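Acetyl xylan esterase (Paenibacillus sp. R4, PDB 6AGQ) probably removes acetyl groups from acetylated xylan and related acetyl esters, working as a cold-active esterase of the alpha/beta-hydrolase superfamily. Local coordinates at residues L190-A195 against A204-P209; L211-R216 against C282-N287. All coordinates share one frame; numbering follows the deposited sequence.

Interaction 1: residues L190-A195 against A204-P209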
loop_
_atom_site.group_PDB
_atom_site.type_symbol
_atom_site.label_atom_id
_atom_site.label_comp_id
_atom_site.label_asym_id
_atom_site.label_seq_id
_atom_site.Cartn_x
_atom_site.Cartn_y
_atom_site.Cartn_z
ATOM N N LEU A 190 -30.904 5.594 5.906
ATOM C CA LEU A 190 -32.270 5.604 5.378
ATOM C C LEU A 190 -33.304 5.047 6.332
ATOM O O LEU A 190 -34.421 5.535 6.297
ATOM C CB LEU A 190 -32.461 4.883 3.971
ATOM C CG LEU A 190 -31.472 5.422 2.889
ATOM C CD1 LEU A 190 -31.621 4.830 1.498
ATOM C CD2 LEU A 190 -31.576 6.940 2.814
ATOM N N ALA A 191 -33.007 3.991 7.088
ATOM C CA ALA A 191 -33.967 3.486 8.077
ATOM C C ALA A 191 -34.136 4.475 9.252
ATOM O O ALA A 191 -35.231 4.534 9.826
ATOM C CB ALA A 191 -33.560 2.135 8.651
ATOM N N LEU A 192 -33.104 5.192 9.659
ATOM C CA LEU A 192 -33.311 6.247 10.702
ATOM C C LEU A 192 -34.217 7.372 10.118
ATOM O O LEU A 192 -35.070 7.930 10.824
ATOM C CB LEU A 192 -31.970 6.853 11.191
ATOM C CG LEU A 192 -31.016 5.975 12.006
ATOM C CD1 LEU A 192 -29.742 6.741 12.333
ATOM C CD2 LEU A 192 -31.633 5.491 13.298
ATOM N N ALA A 193 -34.048 7.682 8.824
ATOM C CA ALA A 193 -34.904 8.685 8.149
ATOM C C ALA A 193 -36.367 8.212 8.109
ATOM O O ALA A 193 -37.307 8.964 8.332
ATOM C CB ALA A 193 -34.414 8.944 6.728
ATOM N N ALA A 194 -36.556 6.983 7.742
ATOM C CA ALA A 194 -37.903 6.457 7.586
ATOM C C ALA A 194 -38.629 6.471 8.896
ATOM O O ALA A 194 -39.755 6.929 8.969
ATOM C CB ALA A 194 -37.869 5.065 7.056
ATOM N N ALA A 195 -37.957 5.999 9.931
ATOM C CA ALA A 195 -38.517 5.992 11.266
ATOM C C ALA A 195 -38.619 7.387 11.888
ATOM O O ALA A 195 -39.457 7.634 12.738
ATOM C CB ALA A 195 -37.688 5.092 12.146
ATOM N N ALA A 204 -36.781 -0.236 14.275
ATOM C CA ALA A 204 -35.732 0.303 13.389
ATOM C C ALA A 204 -34.446 -0.478 13.648
ATOM O O ALA A 204 -34.063 -0.609 14.806
ATOM C CB ALA A 204 -35.515 1.774 13.641
ATOM N N LEU A 205 -33.830 -1.053 12.589
ATOM C CA LEU A 205 -32.638 -1.834 12.735
ATOM C C LEU A 205 -31.422 -1.271 11.923
ATOM O O LEU A 205 -30.879 -1.985 11.079
ATOM C CB LEU A 205 -32.919 -3.275 12.345
ATOM C CG LEU A 205 -33.848 -4.076 13.275
ATOM C CD1 LEU A 205 -35.286 -3.973 12.833
ATOM C CD2 LEU A 205 -33.450 -5.545 13.258
ATOM N N PRO A 206 -30.966 -0.041 12.218
ATOM C CA PRO A 206 -29.734 0.497 11.581
ATOM C C PRO A 206 -28.418 -0.290 11.842
ATOM O O PRO A 206 -28.042 -0.504 12.988
ATOM C CB PRO A 206 -29.658 1.895 12.139
ATOM C CG PRO A 206 -30.298 1.800 13.467
ATOM C CD PRO A 206 -31.410 0.819 13.331
ATOM N N VAL A 207 -27.723 -0.704 10.795
ATOM C CA VAL A 207 -26.366 -1.234 10.951
ATOM C C VAL A 207 -25.356 -0.149 10.495
ATOM O O VAL A 207 -25.430 0.363 9.368
ATOM C CB VAL A 207 -26.204 -2.572 10.166
ATOM C CG1 VAL A 207 -24.776 -3.067 10.167
ATOM C CG2 VAL A 207 -27.081 -3.650 10.785
ATOM N N PHE A 208 -24.398 0.167 11.356
ATOM C CA PHE A 208 -23.395 1.230 11.088
ATOM C C PHE A 208 -23.836 2.374 10.186
ATOM O O PHE A 208 -23.302 2.547 9.077
ATOM C CB PHE A 208 -21.975 0.703 10.771
ATOM C CG PHE A 208 -21.879 -0.417 9.787
ATOM C CD1 PHE A 208 -22.214 -0.247 8.437
ATOM C CD2 PHE A 208 -21.286 -1.623 10.171
ATOM C CE1 PHE A 208 -22.036 -1.280 7.512
ATOM C CE2 PHE A 208 -21.084 -2.654 9.259
ATOM C CZ PHE A 208 -21.462 -2.488 7.928
ATOM N N PRO A 209 -24.801 3.205 10.695
ATOM C CA PRO A 209 -25.495 4.113 9.831
ATOM C C PRO A 209 -24.590 5.261 9.341
ATOM O O PRO A 209 -23.858 5.876 10.133
ATOM C CB PRO A 209 -26.653 4.612 10.673
ATOM C CG PRO A 209 -26.248 4.379 12.087
ATOM C CD PRO A 209 -25.379 3.179 12.048
#

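Interaction 2: residues L211-R216 against C282-N287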
loop_
_atom_site.group_PDB
_atom_site.type_symbol
_atom_site.label_atom_id
_atom_site.label_comp_id
_atom_site.label_asym_id
_atom_site.label_seq_id
_atom_site.Cartn_x
_atom_site.Cartn_y
_atom_site.Cartn_z
ATOM N N LEU A 211 -24.658 8.910 6.882
ATOM C CA LEU A 211 -25.520 10.111 6.942
ATOM C C LEU A 211 -25.799 10.613 8.364
ATOM O O LEU A 211 -26.867 11.187 8.624
ATOM C CB LEU A 211 -26.872 9.929 6.212
ATOM C CG LEU A 211 -26.797 9.175 4.865
ATOM C CD1 LEU A 211 -28.136 8.628 4.351
ATOM C CD2 LEU A 211 -26.137 10.077 3.838
ATOM N N CYS A 212 -24.837 10.452 9.268
ATOM C CA CYS A 212 -24.988 10.910 10.661
ATOM C C CYS A 212 -23.827 11.830 10.988
ATOM O O CYS A 212 -22.692 11.590 10.589
ATOM C CB CYS A 212 -25.017 9.765 11.692
ATOM S SG CYS A 212 -26.399 8.566 11.517
ATOM N N HIS A 213 -24.150 12.850 11.773
ATOM C CA HIS A 213 -23.232 13.812 12.287
ATOM C C HIS A 213 -22.237 14.299 11.234
ATOM O O HIS A 213 -21.028 14.130 11.417
ATOM C CB HIS A 213 -22.586 13.195 13.548
ATOM C CG HIS A 213 -22.009 14.205 14.483
ATOM N ND1 HIS A 213 -22.229 15.561 14.344
ATOM C CD2 HIS A 213 -21.240 14.058 15.589
ATOM C CE1 HIS A 213 -21.589 16.212 15.305
ATOM N NE2 HIS A 213 -20.971 15.323 16.064
ATOM N N PHE A 214 -22.773 14.844 10.123
ATOM C CA PHE A 214 -21.981 15.205 8.917
ATOM C C PHE A 214 -20.671 15.986 9.116
ATOM O O PHE A 214 -19.655 15.674 8.506
ATOM C CB PHE A 214 -22.810 15.973 7.900
ATOM C CG PHE A 214 -23.763 15.106 7.088
ATOM C CD1 PHE A 214 -23.281 14.251 6.098
ATOM C CD2 PHE A 214 -25.131 15.174 7.303
ATOM C CE1 PHE A 214 -24.135 13.476 5.336
ATOM C CE2 PHE A 214 -25.996 14.402 6.559
ATOM C CZ PHE A 214 -25.494 13.547 5.569
ATOM N N ARG A 215 -20.714 17.046 9.884
ATOM C CA ARG A 215 -19.564 17.902 10.052
ATOM C C ARG A 215 -18.423 17.179 10.793
ATOM O O ARG A 215 -17.268 17.378 10.494
ATOM C CB ARG A 215 -19.974 19.158 10.786
ATOM C CG ARG A 215 -18.893 20.235 10.793
ATOM C CD ARG A 215 -19.199 21.255 11.878
ATOM N NE ARG A 215 -20.216 22.205 11.433
ATOM C CZ ARG A 215 -19.959 23.289 10.704
ATOM N NH1 ARG A 215 -18.714 23.614 10.285
ATOM N NH2 ARG A 215 -20.969 24.056 10.376
ATOM N N ARG A 216 -18.748 16.279 11.690
ATOM C CA ARG A 216 -17.723 15.467 12.338
ATOM C C ARG A 216 -17.149 14.376 11.411
ATOM O O ARG A 216 -15.937 14.201 11.330
ATOM C CB ARG A 216 -18.224 14.888 13.641
ATOM C CG ARG A 216 -17.125 14.168 14.405
ATOM C CD ARG A 216 -17.622 13.619 15.734
ATOM N NE ARG A 216 -16.628 12.697 16.275
ATOM C CZ ARG A 216 -15.520 13.057 16.950
ATOM N NH1 ARG A 216 -14.665 12.117 17.339
ATOM N NH2 ARG A 216 -15.252 14.326 17.244
ATOM N N CYS A 282 -22.098 7.271 14.877
ATOM C CA CYS A 282 -23.135 6.285 15.132
ATOM C C CYS A 282 -23.688 6.479 16.533
ATOM O O CYS A 282 -24.917 6.553 16.690
ATOM C CB CYS A 282 -22.592 4.891 14.896
ATOM S SG CYS A 282 -22.263 4.601 13.132
ATOM N N PHE A 283 -22.797 6.605 17.525
ATOM C CA PHE A 283 -23.181 6.883 18.912
ATOM C C PHE A 283 -23.947 8.192 19.102
ATOM O O PHE A 283 -24.954 8.209 19.842
ATOM C CB PHE A 283 -22.010 6.761 19.900
ATOM C CG PHE A 283 -21.901 5.393 20.528
ATOM C CD1 PHE A 283 -22.852 4.965 21.426
ATOM C CD2 PHE A 283 -20.869 4.501 20.172
ATOM C CE1 PHE A 283 -22.772 3.693 21.983
ATOM C CE2 PHE A 283 -20.790 3.231 20.722
ATOM C CZ PHE A 283 -21.740 2.829 21.629
ATOM N N ALA A 284 -23.556 9.234 18.370
ATOM C CA ALA A 284 -24.245 10.494 18.393
ATOM C C ALA A 284 -25.728 10.434 18.032
ATOM O O ALA A 284 -26.558 11.091 18.702
ATOM C CB ALA A 284 -23.531 11.476 17.464
ATOM N N ALA A 285 -26.077 9.732 16.949
ATOM C CA ALA A 285 -27.503 9.438 16.663
ATOM C C ALA A 285 -28.159 8.491 17.722
ATOM O O ALA A 285 -29.217 8.841 18.269
ATOM C CB ALA A 285 -27.694 8.870 15.227
ATOM N N TYR A 286 -27.535 7.342 18.019
ATOM C CA TYR A 286 -28.008 6.393 19.089
ATOM C C TYR A 286 -28.357 7.125 20.395
ATOM O O TYR A 286 -29.412 6.936 20.957
ATOM C CB TYR A 286 -26.926 5.316 19.377
ATOM C CG TYR A 286 -27.317 4.290 20.435
ATOM C CD1 TYR A 286 -28.245 3.314 20.129
ATOM C CD2 TYR A 286 -26.796 4.318 21.736
ATOM C CE1 TYR A 286 -28.648 2.395 21.038
ATOM C CE2 TYR A 286 -27.200 3.380 22.682
ATOM C CZ TYR A 286 -28.136 2.410 22.311
ATOM O OH TYR A 286 -28.638 1.395 23.144
ATOM N N ASN A 287 -27.524 8.050 20.814
ATOM C CA ASN A 287 -27.745 8.746 22.103
ATOM C C ASN A 287 -28.836 9.826 22.067
ATOM O O ASN A 287 -29.195 10.364 23.121
ATOM C CB ASN A 287 -26.413 9.332 22.629
ATOM C CG ASN A 287 -25.493 8.267 23.154
ATOM O OD1 ASN A 287 -25.958 7.264 23.662
ATOM N ND2 ASN A 287 -24.193 8.457 23.010
#

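Interaction 1: residues L190-A195 against A204-P209
Ala-204 CB and Ala-195 CB meet at 4.2 Å, where helix 186-197 lies against strand 203-207 inside a beta-alpha-beta unit of the alpha/beta-hydrolase fold. Both are alanines, so at this point only one methyl from each side stands between helix and strand, which suits close packing. Leu-205 then points away from the helix, and its isobutyl group packs on Met-313 and Phe-316 of helix 309-320, across the sheet. Pro-206 turns back toward the helix. It has no N-H to give, but its carbonyl still bonds to Ala-269 of the neighbouring strand, and its ring offers a compact apolar surface. Pro-206 CG touches Leu-192 CD2 at 3.9 Å, the two side chains crossing at about a right angle. The leucine reaches this far because its CG stands beside the backbone N (chi1 -68°), which brings the branched end closer to the strand than its first bond would suggest. The proline lies near, without touching, the pattern around Ser-185 that is probably the nucleophile elbow. Beyond the strand the chain turns at Phe-208, and Pro-209 again faces the helix, with Pro-209 CB 4.1 Å from Leu-192 CD1, the other methyl of the same fork.

Interaction 2: residues L211-R216 against C282-N287
Two groups grip His-213 O: the hydroxyl of Ser-217 and, through a weak bond of 3.1 Å, Arg-216 N. Both come from the first turn of helix 214-219, for which His-213 is the N-cap residue, where the loop after strand 203-207 of the alpha/beta-hydrolase fold leads into that helix and packs on helix 279-286. The carboxylate of Asp-254 spans the start of the same helix, with OD1 bonded to His-213 N and OD2 to Phe-214 N; an acid suits this place, since the positive end of the helix dipole would probably steady its charge. The imidazole of His-213 swings out with CG anti to the backbone N (chi1 -158°), which carries it toward the other helix. There His-213 CD2 meets Ala-284 CB at 3.9 Å, while Arg-216 CB sits 3.6 Å above the centre of one ring face. His-213 NE2 is hydrogen-bonded to Tyr-14 OH, which helps fix the rotation of the ring. The side chain lies about 6 Å from a bound zinc ion, not as a ligand. The guanidinium group of Arg-216 adds a polar tie, from NE to Ser-280 OG near the start of helix 279-286. One residue back along the chain, Cys-212 faces Ala-285, their CA atoms 6.7 Å apart. Consecutive alanines suit this side of the helix because their short methyls let the incoming loop approach closely. The thiol is small and apolar enough for such a place, and Leu-192 lies beside both residues. Cys-282 starts away from the loop and packs on Pro-209 and Ile-270; Cys-282 SG is 6.0 Å from Cys-212 SG, too far for a disulfide. The contact closes with Cys-212 SG packed 3.9 Å from Ala-285 CB.

From the N terminus, interaction 1 comes first: helix 186-197 runs into strand 203-207 after a short connection, and the contact closes that local loop within one beta-alpha-beta unit. Interaction 2 opens only afterwards, just past the strand, and closes a much longer excursion of 65 residues when 282-287 returns. The two are therefore in series, neither nested nor crossed. They still share packing in space: Pro-209 CD lies 3.6 Å from Cys-282 SG, and Leu-192 CD1 lies 3.9 Å from Cys-212 SG. Together they tie the central sheet and its flanking helix to helices 214-219 and 279-286.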